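Local coordinates for fructooligosaccharide ABC transporter substrate-binding protein FusA (Streptococcus pneumoniae, PDB 5G5Y), which binds short- and long-chain fructooligosaccharides, preferring tetrasaccharides and larger, as the solute-binding component of the FusABC-MsmK importer, at residues D171-G174 and A178-I181; N253-K258 and G265-W270. All coordinates share one frame; numbering follows the deposited sequence.

Contact 1: D171-G174 and A178-I181; sequences DPNG and ADEI. With CA (calcium ion), chain C.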
loop_
_atom_site.group_PDB
_atom_site.type_symbol
_atom_site.label_atom_id
_atom_site.label_comp_id
_atom_site.label_asym_id
_atom_site.label_seq_id
_atom_site.Cartn_x
_atom_site.Cartn_y
_atom_site.Cartn_z
ATOM N N ASP A 171 -31.051 19.404 6.974
ATOM C CA ASP A 171 -31.734 18.442 6.125
ATOM C C ASP A 171 -31.422 18.629 4.616
ATOM O O ASP A 171 -32.330 18.846 3.807
ATOM C CB ASP A 171 -33.251 18.466 6.418
ATOM C CG ASP A 171 -34.022 17.393 5.656
ATOM O OD1 ASP A 171 -33.510 16.245 5.540
ATOM O OD2 ASP A 171 -35.155 17.701 5.183
ATOM N N PRO A 172 -30.124 18.539 4.234
ATOM C CA PRO A 172 -29.791 18.741 2.816
ATOM C C PRO A 172 -30.388 17.712 1.844
ATOM O O PRO A 172 -30.614 18.044 0.681
ATOM C CB PRO A 172 -28.253 18.682 2.797
ATOM C CG PRO A 172 -27.879 17.936 4.033
ATOM C CD PRO A 172 -28.903 18.408 5.050
ATOM N N ASN A 173 -30.658 16.493 2.282
ATOM C CA ASN A 173 -31.324 15.541 1.372
ATOM C C ASN A 173 -32.866 15.726 1.293
ATOM O O ASN A 173 -33.535 14.951 0.623
ATOM C CB ASN A 173 -30.922 14.087 1.669
ATOM C CG ASN A 173 -31.573 13.519 2.918
ATOM O OD1 ASN A 173 -32.414 14.157 3.555
ATOM N ND2 ASN A 173 -31.164 12.315 3.287
ATOM N N GLY A 174 -33.405 16.721 2.003
ATOM C CA GLY A 174 -34.770 17.189 1.802
ATOM C C GLY A 174 -35.899 16.257 2.219
ATOM O O GLY A 174 -37.045 16.476 1.817
ATOM N N ALA A 178 -33.665 13.987 10.392
ATOM C CA ALA A 178 -32.274 14.160 10.810
ATOM C C ALA A 178 -31.519 12.840 10.601
ATOM O O ALA A 178 -31.026 12.214 11.544
ATOM C CB ALA A 178 -32.197 14.610 12.268
ATOM N N ASP A 179 -31.446 12.425 9.343
ATOM C CA ASP A 179 -30.782 11.181 8.948
ATOM C C ASP A 179 -29.327 11.399 8.462
ATOM O O ASP A 179 -28.552 10.452 8.371
ATOM C CB ASP A 179 -31.608 10.467 7.864
ATOM C CG ASP A 179 -31.736 11.262 6.560
ATOM O OD1 ASP A 179 -31.899 12.517 6.535
ATOM O OD2 ASP A 179 -31.743 10.597 5.510
ATOM N N GLU A 180 -28.968 12.649 8.188
ATOM C CA GLU A 180 -27.622 12.999 7.709
ATOM C C GLU A 180 -26.580 12.649 8.804
ATOM O O GLU A 180 -26.756 13.004 9.986
ATOM C CB GLU A 180 -27.549 14.484 7.342
ATOM C CG GLU A 180 -28.247 14.895 6.044
ATOM C CD GLU A 180 -29.760 15.168 6.156
ATOM O OE1 GLU A 180 -30.327 15.049 7.264
ATOM O OE2 GLU A 180 -30.396 15.516 5.116
ATOM N N ILE A 181 -25.542 11.915 8.408
ATOM C CA ILE A 181 -24.416 11.584 9.278
ATOM C C ILE A 181 -23.316 12.531 8.813
ATOM O O ILE A 181 -22.752 12.317 7.750
ATOM C CB ILE A 181 -23.982 10.120 9.131
ATOM C CG1 ILE A 181 -25.162 9.178 9.429
ATOM C CG2 ILE A 181 -22.808 9.814 10.076
ATOM C CD1 ILE A 181 -24.894 7.716 9.171
HETATM CA CA CA C . -32.547 14.459 5.998
HETATM O O HOH W 1 -30.521 17.314 8.772
#
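Asp-171 and Asn-173 of 171-174 meet Asp-179 and Glu-180 of 178-181 around a calcium ion, and metal coordination dominates the contact. Asp-171 OD1 lies 2.1 Å from the calcium. Asp-179 OD1 approaches equally closely, whereas the neutral carbonyl oxygen OD1 of Asn-173 stands at 2.5 Å. Glu-180 is bidentate, with OE1 at 2.6 Å and OE2 also bound; a bend at chi2 (84°) folds its carboxylate back to the ion. Asn-175 OD1 and the backbone O of Glu-177, from the intervening loop, raise the count to seven oxygens.

Hydrogen bonds fix the ligands in place. The backbone N of Asn-173 donates to Glu-180 OE2 at 3.0 Å, almost straight at 166°, so this oxygen serves metal and loop together. On the Asn-173 amide, OD1 faces the metal while ND2 donates to Asp-179 OD2 at 2.9 Å, the acceptor lying practically in the amide plane and using its syn side; both ends of the amide are thereby engaged and its rotation is set. Asp-171 OD2, the oxygen turned from the ion, accepts from the backbone N of Gly-176. A water links the two segments, accepting from Asp-171 N and donating to Glu-180 OE1 at 2.7 Å.

Apolar packing is slight: Pro-172 CG rests 3.7 Å from Glu-180 CG, and Trp-145 of helix 143-148 touches both residues. The three negatively charged carboxylates would probably repel one another without the cation, so calcium probably holds the loop closed. With ligands spaced at alternate positions from Asp-171 to Asp-179, a type I turn at its start and helix 157-169 before it, this is an EF-hand-like calcium loop that runs into a strand instead of a second helix, its bidentate Glu-180 directly after Asp-179, at the tenth place rather than the canonical twelfth.

Contact 2: N253-K258 and G265-W270; sequences NSYIAK and GVYFTW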
loop_
_atom_site.group_PDB
_atom_site.type_symbol
_atom_site.label_atom_id
_atom_site.label_comp_id
_atom_site.label_asym_id
_atom_site.label_seq_id
_atom_site.Cartn_x
_atom_site.Cartn_y
_atom_site.Cartn_z
ATOM N N ASN A 253 -18.602 -3.542 5.948
ATOM C CA ASN A 253 -19.943 -3.832 5.404
ATOM C C ASN A 253 -20.990 -2.818 5.828
ATOM O O ASN A 253 -21.739 -2.329 4.999
ATOM C CB ASN A 253 -20.372 -5.273 5.746
ATOM C CG ASN A 253 -19.663 -6.310 4.876
ATOM O OD1 ASN A 253 -19.337 -6.051 3.726
ATOM N ND2 ASN A 253 -19.454 -7.487 5.415
ATOM N N SER A 254 -21.013 -2.450 7.098
ATOM C CA SER A 254 -21.965 -1.431 7.549
ATOM C C SER A 254 -21.692 -0.021 6.984
ATOM O O SER A 254 -22.606 0.715 6.607
ATOM C CB SER A 254 -21.994 -1.368 9.076
ATOM O OG SER A 254 -22.680 -0.182 9.460
ATOM N N TYR A 255 -20.404 0.336 6.941
ATOM C CA TYR A 255 -19.940 1.647 6.445
ATOM C C TYR A 255 -20.356 1.854 5.006
ATOM O O TYR A 255 -20.920 2.886 4.651
ATOM C CB TYR A 255 -18.413 1.656 6.527
ATOM C CG TYR A 255 -17.669 2.939 6.315
ATOM C CD1 TYR A 255 -17.742 3.970 7.249
ATOM C CD2 TYR A 255 -16.770 3.078 5.255
ATOM C CE1 TYR A 255 -16.986 5.130 7.105
ATOM C CE2 TYR A 255 -16.011 4.232 5.105
ATOM C CZ TYR A 255 -16.104 5.247 6.046
ATOM O OH TYR A 255 -15.374 6.399 5.929
ATOM N N ILE A 256 -20.085 0.869 4.166
ATOM C CA ILE A 256 -20.495 0.979 2.759
ATOM C C ILE A 256 -22.019 0.870 2.527
ATOM O O ILE A 256 -22.518 1.401 1.544
ATOM C CB ILE A 256 -19.701 0.046 1.831
ATOM C CG1 ILE A 256 -20.075 -1.409 2.016
ATOM C CG2 ILE A 256 -18.196 0.244 2.049
ATOM C CD1 ILE A 256 -19.426 -2.316 0.995
ATOM N N ALA A 257 -22.760 0.219 3.421
ATOM C CA ALA A 257 -24.242 0.244 3.329
ATOM C C ALA A 257 -24.772 1.657 3.512
ATOM O O ALA A 257 -25.610 2.137 2.735
ATOM C CB ALA A 257 -24.869 -0.697 4.369
ATOM N N LYS A 258 -24.260 2.347 4.534
ATOM C CA LYS A 258 -24.607 3.733 4.751
ATOM C C LYS A 258 -24.073 4.639 3.659
ATOM O O LYS A 258 -24.757 5.570 3.245
ATOM C CB LYS A 258 -24.086 4.219 6.105
ATOM C CG LYS A 258 -24.836 3.607 7.260
ATOM C CD LYS A 258 -24.288 4.101 8.590
ATOM C CE LYS A 258 -23.003 3.388 8.980
ATOM N NZ LYS A 258 -22.644 3.837 10.348
ATOM N N GLY A 265 -21.849 13.008 5.192
ATOM C CA GLY A 265 -21.458 14.333 4.778
ATOM C C GLY A 265 -20.003 14.356 4.326
ATOM O O GLY A 265 -19.690 14.809 3.220
ATOM N N VAL A 266 -19.124 13.926 5.230
ATOM C CA VAL A 266 -17.684 13.823 4.991
ATOM C C VAL A 266 -17.323 12.437 5.453
ATOM O O VAL A 266 -17.746 12.021 6.526
ATOM C CB VAL A 266 -16.868 14.897 5.754
ATOM C CG1 VAL A 266 -15.352 14.633 5.676
ATOM C CG2 VAL A 266 -17.209 16.294 5.241
ATOM N N TYR A 267 -16.575 11.687 4.642
ATOM C CA TYR A 267 -16.105 10.373 5.051
ATOM C C TYR A 267 -14.736 10.098 4.412
ATOM O O TYR A 267 -14.276 10.869 3.585
ATOM C CB TYR A 267 -17.115 9.246 4.717
ATOM C CG TYR A 267 -17.152 8.861 3.252
ATOM C CD1 TYR A 267 -17.793 9.661 2.301
ATOM C CD2 TYR A 267 -16.482 7.744 2.812
ATOM C CE1 TYR A 267 -17.816 9.297 0.945
ATOM C CE2 TYR A 267 -16.468 7.379 1.469
ATOM C CZ TYR A 267 -17.121 8.149 0.534
ATOM O OH TYR A 267 -17.071 7.726 -0.779
ATOM N N PHE A 268 -14.099 9.024 4.854
ATOM C CA PHE A 268 -12.746 8.649 4.399
ATOM C C PHE A 268 -12.743 7.286 3.719
ATOM O O PHE A 268 -13.338 6.338 4.213
ATOM C CB PHE A 268 -11.756 8.631 5.590
ATOM C CG PHE A 268 -11.681 9.927 6.314
ATOM C CD1 PHE A 268 -12.667 10.282 7.209
ATOM C CD2 PHE A 268 -10.626 10.818 6.088
ATOM C CE1 PHE A 268 -12.631 11.503 7.865
ATOM C CE2 PHE A 268 -10.585 12.036 6.738
ATOM C CZ PHE A 268 -11.584 12.379 7.642
ATOM N N THR A 269 -11.996 7.170 2.633
ATOM C CA THR A 269 -11.747 5.894 1.968
ATOM C C THR A 269 -10.687 6.059 0.906
ATOM O O THR A 269 -10.272 7.165 0.608
ATOM C CB THR A 269 -13.053 5.265 1.358
ATOM O OG1 THR A 269 -12.809 3.888 1.094
ATOM C CG2 THR A 269 -13.500 5.998 0.152
ATOM N N TRP A 270 -10.212 4.950 0.371
ATOM C CA TRP A 270 -9.244 4.995 -0.719
ATOM C C TRP A 270 -9.813 5.598 -1.985
ATOM O O TRP A 270 -9.224 6.506 -2.590
ATOM C CB TRP A 270 -8.713 3.614 -0.974
ATOM C CG TRP A 270 -7.694 3.479 -2.074
ATOM C CD1 TRP A 270 -7.957 3.205 -3.380
ATOM C CD2 TRP A 270 -6.263 3.543 -1.953
ATOM N NE1 TRP A 270 -6.778 3.105 -4.097
ATOM C CE2 TRP A 270 -5.725 3.307 -3.246
ATOM C CE3 TRP A 270 -5.395 3.786 -0.899
ATOM C CZ2 TRP A 270 -4.367 3.294 -3.496
ATOM C CZ3 TRP A 270 -4.025 3.765 -1.139
ATOM C CH2 TRP A 270 -3.518 3.529 -2.439
#
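Tyr-255 reaches from helix 252-260 to strand 264-269, and its hydroxyl hydrogen-bonds to the strand backbone. OH donates to Phe-268 O at 2.7 Å; the C=O...donor angle of 128° and a tilt of only 18° from the carbonyl plane indicate a well-directed bond. Relative to the tyrosine ring, the acceptor lies at the edge, near its plane. The same hydroxyl oxygen sits 3.6 Å from Tyr-267 CB, and it meets the Tyr-267 ring at its edge, by CD2. The carbons add an apolar touch, Tyr-255 CZ to Tyr-267 CD2 at 4.1 Å.

What aims the phenol is its first torsion: with chi1 at -169°, CG swings opposite the backbone N and the ring projects from the helix to the strand. Phe-264 lies against that ring, meeting it obliquely. Tyr-267 is held in turn by its hydroxyl's bond to Thr-276 and by the Trp-140 ring. Trp-270, which binds substrate, comes two residues after Phe-268, at the end of this segment. A helix is thus joined to a sheet strand by a buried tyrosine hydroxyl-to-carbonyl bond, beside the sugar site, in an alpha/beta lobe of a solute-binding protein.

Overall arrangement
Contact 1 closes before contact 2 opens along the chain, and their centres lie 16 Å apart on the same side of the molecule. They join through one mixed sheet: the calcium loop of contact 1 runs straight into edge strand 181-183, whose parallel neighbour is strand 264-269 of contact 2. Ile-181 O stands 2.8 Å from Gly-265 N, a probable hydrogen bond, and Ile-181 CD1 packs on Lys-258 CD of helix 252-260. Contact 1 lies about 34 Å and contact 2 about 19 Å from the chain's centre, centre to centre. Calcium binding is essential for fructooligosaccharide translocation, and this loop, one of two calcium sites, is joined through both strands to the segment ending at Trp-270.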